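Protein-disulfide isomerase (Novosphingobium aromaticivorans, PDB 3GMF) probably acts as a thiol-disulfide oxidoreductase or isomerase of the thioredoxin superfamily, making or reshuffling disulfide bonds in other proteins. Local coordinates at residues 23-28 / 81-86; 170-175 / 186-191. All coordinates share one frame; numbering follows the deposited sequence. Where two conformers were deposited one is given.

Interactions 1 and 2 start from neighbouring strands of one thioredoxin-type sheet, their centres about 18 Å apart. Strand 17-23 ends in the loop of interaction 1, and strand 171-174 of interaction 2 runs antiparallel beside it. The two contacts meet where Val23 CG1 packs on Pro170 CB at 4.0 Å. Pro170 follows a cis peptide bond and touches Cys30, while Cys27 lies within residues 23-28; together they resemble the CxxC and cis-proline of a thioredoxin active site. Interaction 1, whose centre lies about 5 Å from the centre of the chain, ties this region to the helices between strands 51-57 and 171-174, and interaction 2 covers the sheet farther out with helix 185-196.

Interaction 1. Residues 23-28 / 81-86; sequences VSYTCP and TLHTAF
The imidazole of His83 is met at its edge, near its own plane, by two groups of residues 23-28: the hydroxyl of Tyr25 at ND1 and the CG2 methyl of Val23 at CE1. The phenol and imidazole rings meet rim to rim, with centroids 5.2 Å apart and planes turned 68° to each other, and neither lies over the face of the other. What joins them is a short, nearly straight hydrogen bond between Tyr25 OH and His83 ND1, 2.7 Å long with an angle of 173°. Thr71 OG1 also bonds Tyr25 OH, giving this buried hydroxyl two partners. His83 reaches it because CG stands anti to the backbone N (chi1 172°), which swings the ring across to the Tyr25 hydroxyl. Val23 adds an apolar touch, CG2 to His83 CE1 at 3.6 Å; its small branched apolar side chain presents a methyl to the ring edge in this buried contact. Lower on the phenol, CD1 rests on the CB of Phe86 at 3.9 Å; the Phe86 ring itself packs on Val67 and Thr71 of helix 62-73. Tyrosine suits this site because a flat apolar ring fills the buried interior while its far end still offers a polar group. A phenylalanine here would probably leave His83 ND1 and Thr71 OG1 without the hydroxyl they share. Behind the ring, at the backbone, Asp64 OD1 accepts the N-H of Tyr25, within a type I turn from Ser24 to Cys27. The loop thus leaves strand 17-23 and turns into helix 28-46, with Cys27 as its N-cap, while Tyr25 reaches out against helices 62-73 and 76-88 of the helical region between strands 51-57 and 171-174.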
loop_
_atom_site.group_PDB
_atom_site.type_symbol
_atom_site.label_atom_id
_atom_site.label_comp_id
_atom_site.label_asym_id
_atom_site.label_seq_id
_atom_site.Cartn_x
_atom_site.Cartn_y
_atom_site.Cartn_z
ATOM N N VAL A 23 -3.722 -2.707 2.968
ATOM C CA VAL A 23 -3.952 -2.454 1.533
ATOM C C VAL A 23 -2.806 -3.020 0.692
ATOM O O VAL A 23 -1.688 -3.194 1.175
ATOM C CB VAL A 23 -4.160 -0.945 1.196
ATOM C CG1 VAL A 23 -5.401 -0.371 1.959
ATOM C CG2 VAL A 23 -2.886 -0.135 1.502
ATOM N N SER A 24 -3.103 -3.252 -0.587
ATOM C CA SER A 24 -2.158 -3.886 -1.495
ATOM C C SER A 24 -2.126 -3.109 -2.802
ATOM O O SER A 24 -3.188 -2.777 -3.325
ATOM C CB SER A 24 -2.625 -5.306 -1.780
ATOM O OG SER A 24 -2.009 -5.824 -2.957
ATOM N N TYR A 25 -0.922 -2.857 -3.331
ATOM C CA TYR A 25 -0.777 -2.049 -4.585
ATOM C C TYR A 25 -1.322 -2.712 -5.839
ATOM O O TYR A 25 -1.570 -2.032 -6.838
ATOM C CB TYR A 25 0.678 -1.611 -4.818
ATOM C CG TYR A 25 1.182 -0.683 -3.739
ATOM C CD1 TYR A 25 0.691 0.630 -3.648
ATOM C CD2 TYR A 25 2.140 -1.103 -2.807
ATOM C CE1 TYR A 25 1.128 1.495 -2.658
ATOM C CE2 TYR A 25 2.599 -0.218 -1.778
ATOM C CZ TYR A 25 2.077 1.074 -1.728
ATOM O OH TYR A 25 2.508 1.932 -0.742
ATOM N N THR A 26 -1.483 -4.035 -5.802
ATOM C CA THR A 26 -1.943 -4.779 -6.998
ATOM C C THR A 26 -3.430 -5.115 -6.955
ATOM O O THR A 26 -3.947 -5.827 -7.826
ATOM C CB THR A 26 -1.129 -6.064 -7.218
ATOM O OG1 THR A 26 -1.177 -6.883 -6.026
ATOM C CG2 THR A 26 0.315 -5.720 -7.577
ATOM N N CYS A 27 -4.115 -4.617 -5.925
ATOM C CA CYS A 27 -5.528 -4.937 -5.699
ATOM C C CYS A 27 -6.424 -3.845 -6.288
ATOM O O CYS A 27 -6.284 -2.666 -5.947
ATOM C CB CYS A 27 -5.778 -5.095 -4.183
ATOM S SG CYS A 27 -7.522 -5.179 -3.720
ATOM N N PRO A 28 -7.367 -4.226 -7.166
ATOM C CA PRO A 28 -8.235 -3.228 -7.798
ATOM C C PRO A 28 -9.186 -2.579 -6.791
ATOM O O PRO A 28 -9.564 -1.407 -6.949
ATOM C CB PRO A 28 -9.024 -4.067 -8.814
ATOM C CG PRO A 28 -9.061 -5.449 -8.207
ATOM C CD PRO A 28 -7.696 -5.603 -7.596
ATOM N N THR A 81 2.021 10.868 -0.490
ATOM C CA THR A 81 1.830 11.323 -1.870
ATOM C C THR A 81 2.145 10.208 -2.865
ATOM O O THR A 81 1.406 9.996 -3.817
ATOM C CB THR A 81 2.635 12.598 -2.223
ATOM O OG1 THR A 81 3.940 12.543 -1.633
ATOM C CG2 THR A 81 1.901 13.826 -1.726
ATOM N N LEU A 82 3.223 9.480 -2.614
ATOM C CA LEU A 82 3.651 8.406 -3.503
ATOM C C LEU A 82 2.715 7.180 -3.454
ATOM O O LEU A 82 2.346 6.632 -4.507
ATOM C CB LEU A 82 5.083 8.012 -3.166
ATOM C CG LEU A 82 5.856 7.259 -4.255
ATOM C CD1 LEU A 82 5.679 7.909 -5.645
ATOM C CD2 LEU A 82 7.311 7.183 -3.854
ATOM N N HIS A 83 2.363 6.763 -2.245
ATOM C CA HIS A 83 1.378 5.703 -2.008
ATOM C C HIS A 83 0.061 6.014 -2.719
ATOM O O HIS A 83 -0.468 5.172 -3.439
ATOM C CB HIS A 83 1.164 5.523 -0.497
ATOM C CG HIS A 83 0.035 4.600 -0.136
ATOM N ND1 HIS A 83 0.188 3.228 -0.065
ATOM C CD2 HIS A 83 -1.255 4.851 0.188
ATOM C CE1 HIS A 83 -0.967 2.678 0.274
ATOM N NE2 HIS A 83 -1.855 3.645 0.445
ATOM N N THR A 84 -0.451 7.237 -2.550
ATOM C CA THR A 84 -1.701 7.650 -3.194
ATOM C C THR A 84 -1.572 7.635 -4.717
ATOM O O THR A 84 -2.500 7.193 -5.406
ATOM C CB THR A 84 -2.195 9.043 -2.654
ATOM O OG1 THR A 84 -2.648 8.877 -1.302
ATOM C CG2 THR A 84 -3.336 9.597 -3.486
ATOM N N ALA A 85 -0.419 8.083 -5.227
ATOM C CA ALA A 85 -0.147 8.095 -6.672
ATOM C C ALA A 85 -0.193 6.690 -7.295
ATOM O O ALA A 85 -0.899 6.470 -8.283
ATOM C CB ALA A 85 1.192 8.775 -6.981
ATOM N N PHE A 86 0.521 5.740 -6.691
ATOM C CA PHE A 86 0.429 4.337 -7.146
ATOM C C PHE A 86 -0.981 3.785 -7.105
ATOM O O PHE A 86 -1.393 3.061 -8.030
ATOM C CB PHE A 86 1.363 3.421 -6.359
ATOM C CG PHE A 86 2.774 3.412 -6.862
ATOM C CD1 PHE A 86 3.117 2.735 -8.037
ATOM C CD2 PHE A 86 3.779 4.071 -6.140
ATOM C CE1 PHE A 86 4.441 2.708 -8.476
ATOM C CE2 PHE A 86 5.093 4.063 -6.565
ATOM C CZ PHE A 86 5.435 3.390 -7.751
#

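Interaction 2. Residues 170-175 / 186-191; sequences PSFMID and ASLRPQ
Gln191, whose CB lies 4.4 Å from Ile174 CD1, uses its side-chain NE2 to grip two oxygens: Ser187 O one turn back along the helix, at 2.9 Å, and Thr182 OG1 in the preceding loop. The bond to Ser187 O is almost straight (175°) and lies in the amide plane of Gln191, although NE2 stands well above the carbonyl plane of Ser187. The helix is kinked at Pro190, whose nitrogen has no hydrogen, and Gln191 N makes only a weak bond to Leu188 O; Ser187 O, its usual acceptor, is met by the side-chain amide instead. The rest of the contact is apolar. Phe172 offers a broad flat face, and Leu188 CD2 sits over its centre, 3.9 Å from the centroid, a CH-pi contact. Leu188 places its fork here by extending CG away from the backbone nitrogen (chi1 -180°); leucine's second methyl, CD1, can then reach Ile174 CD1 at 4.5 Å. Phe33 of helix 28-46 meets both Phe172 and Leu188. Strand 171-174 and the helix run nearly parallel, at 6° and 10.4 Å between the axes of these short segments, the packing of the C-terminal beta-beta-alpha unit of a thioredoxin fold.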
loop_
_atom_site.group_PDB
_atom_site.type_symbol
_atom_site.label_atom_id
_atom_site.label_comp_id
_atom_site.label_asym_id
_atom_site.label_seq_id
_atom_site.Cartn_x
_atom_site.Cartn_y
_atom_site.Cartn_z
ATOM N N PRO A 170 -9.165 -4.179 0.314
ATOM C CA PRO A 170 -8.605 -3.637 1.554
ATOM C C PRO A 170 -9.355 -4.245 2.730
ATOM O O PRO A 170 -10.507 -4.679 2.568
ATOM C CB PRO A 170 -8.935 -2.132 1.463
ATOM C CG PRO A 170 -10.177 -2.089 0.654
ATOM C CD PRO A 170 -9.979 -3.167 -0.391
ATOM N N SER A 171 -8.699 -4.304 3.880
ATOM C CA SER A 171 -9.384 -4.640 5.124
ATOM C C SER A 171 -9.056 -3.565 6.149
ATOM O O SER A 171 -8.077 -2.826 5.992
ATOM C CB SER A 171 -8.967 -6.027 5.626
ATOM O OG SER A 171 -9.441 -7.056 4.765
ATOM N N PHE A 172 -9.858 -3.492 7.215
ATOM C CA PHE A 172 -9.774 -2.368 8.141
ATOM C C PHE A 172 -9.918 -2.816 9.577
ATOM O O PHE A 172 -10.637 -3.763 9.853
ATOM C CB PHE A 172 -10.879 -1.346 7.812
ATOM C CG PHE A 172 -10.870 -0.907 6.379
ATOM C CD1 PHE A 172 -9.903 -0.001 5.938
ATOM C CD2 PHE A 172 -11.797 -1.421 5.471
ATOM C CE1 PHE A 172 -9.862 0.377 4.609
ATOM C CE2 PHE A 172 -11.776 -1.019 4.115
ATOM C CZ PHE A 172 -10.827 -0.117 3.708
ATOM N N MET A 173 -9.225 -2.122 10.480
ATOM C CA MET A 173 -9.541 -2.214 11.912
ATOM C C MET A 173 -9.828 -0.839 12.492
ATOM O O MET A 173 -9.225 0.165 12.088
ATOM C CB MET A 173 -8.441 -2.883 12.785
ATOM C CG MET A 173 -7.431 -3.842 12.159
ATOM S SD MET A 173 -6.452 -4.575 13.550
ATOM C CE MET A 173 -7.627 -5.737 14.192
ATOM N N ILE A 174 -10.767 -0.782 13.435
ATOM C CA ILE A 174 -10.977 0.459 14.184
ATOM C C ILE A 174 -10.776 0.129 15.650
ATOM O O ILE A 174 -11.362 -0.832 16.171
ATOM C CB ILE A 174 -12.354 1.118 13.936
ATOM C CG1 ILE A 174 -12.508 1.568 12.479
ATOM C CG2 ILE A 174 -12.519 2.332 14.838
ATOM C CD1 ILE A 174 -13.871 2.126 12.147
ATOM N N ASP A 175 -9.878 0.886 16.283
ATOM C CA ASP A 175 -9.563 0.735 17.697
ATOM C C ASP A 175 -9.361 -0.747 18.076
ATOM O O ASP A 175 -9.946 -1.234 19.039
ATOM C CB ASP A 175 -10.640 1.436 18.562
ATOM C CG ASP A 175 -10.856 2.916 18.174
ATOM O OD1 ASP A 175 -9.936 3.546 17.595
ATOM O OD2 ASP A 175 -11.950 3.461 18.466
ATOM N N ALA A 186 -17.999 2.318 0.935
ATOM C CA ALA A 186 -19.438 2.307 1.207
ATOM C C ALA A 186 -19.770 1.586 2.506
ATOM O O ALA A 186 -20.631 2.045 3.268
ATOM C CB ALA A 186 -20.176 1.679 0.037
ATOM N N SER A 187 -19.068 0.476 2.768
ATOM C CA SER A 187 -19.205 -0.248 4.034
ATOM C C SER A 187 -18.412 0.373 5.212
ATOM O O SER A 187 -18.815 0.277 6.381
ATOM C CB SER A 187 -18.869 -1.736 3.858
ATOM O OG SER A 187 -17.557 -1.924 3.378
ATOM N N LEU A 188 -17.270 0.968 4.905
ATOM C CA LEU A 188 -16.443 1.560 5.931
ATOM C C LEU A 188 -17.008 2.863 6.510
ATOM O O LEU A 188 -17.052 3.027 7.732
ATOM C CB LEU A 188 -15.031 1.788 5.406
ATOM C CG LEU A 188 -14.065 2.412 6.438
ATOM C CD1 LEU A 188 -13.836 1.533 7.695
ATOM C CD2 LEU A 188 -12.752 2.746 5.756
ATOM N N ARG A 189 -17.403 3.779 5.631
ATOM C CA ARG A 189 -17.775 5.137 6.057
ATOM C C ARG A 189 -18.823 5.205 7.192
ATOM O O ARG A 189 -18.598 5.953 8.156
ATOM C CB ARG A 189 -18.176 6.014 4.862
ATOM C CG ARG A 189 -18.576 7.433 5.261
ATOM C CD ARG A 189 -18.837 8.299 4.071
ATOM N NE ARG A 189 -20.132 8.016 3.482
ATOM C CZ ARG A 189 -20.671 8.733 2.498
ATOM N NH1 ARG A 189 -20.023 9.778 2.000
ATOM N NH2 ARG A 189 -21.859 8.405 2.019
ATOM N N PRO A 190 -19.926 4.415 7.115
ATOM C CA PRO A 190 -20.888 4.516 8.231
ATOM C C PRO A 190 -20.294 4.097 9.583
ATOM O O PRO A 190 -20.678 4.644 10.623
ATOM C CB PRO A 190 -22.031 3.576 7.816
ATOM C CG PRO A 190 -21.884 3.422 6.318
ATOM C CD PRO A 190 -20.399 3.455 6.094
ATOM N N GLN A 191 -19.356 3.146 9.575
ATOM C CA GLN A 191 -18.690 2.746 10.805
ATOM C C GLN A 191 -17.757 3.813 11.355
ATOM O O GLN A 191 -17.679 3.992 12.580
ATOM C CB GLN A 191 -17.972 1.400 10.625
ATOM C CG GLN A 191 -18.947 0.350 10.105
ATOM C CD GLN A 191 -18.319 -1.013 9.936
ATOM O OE1 GLN A 191 -18.066 -1.730 10.912
ATOM N NE2 GLN A 191 -18.092 -1.396 8.676
#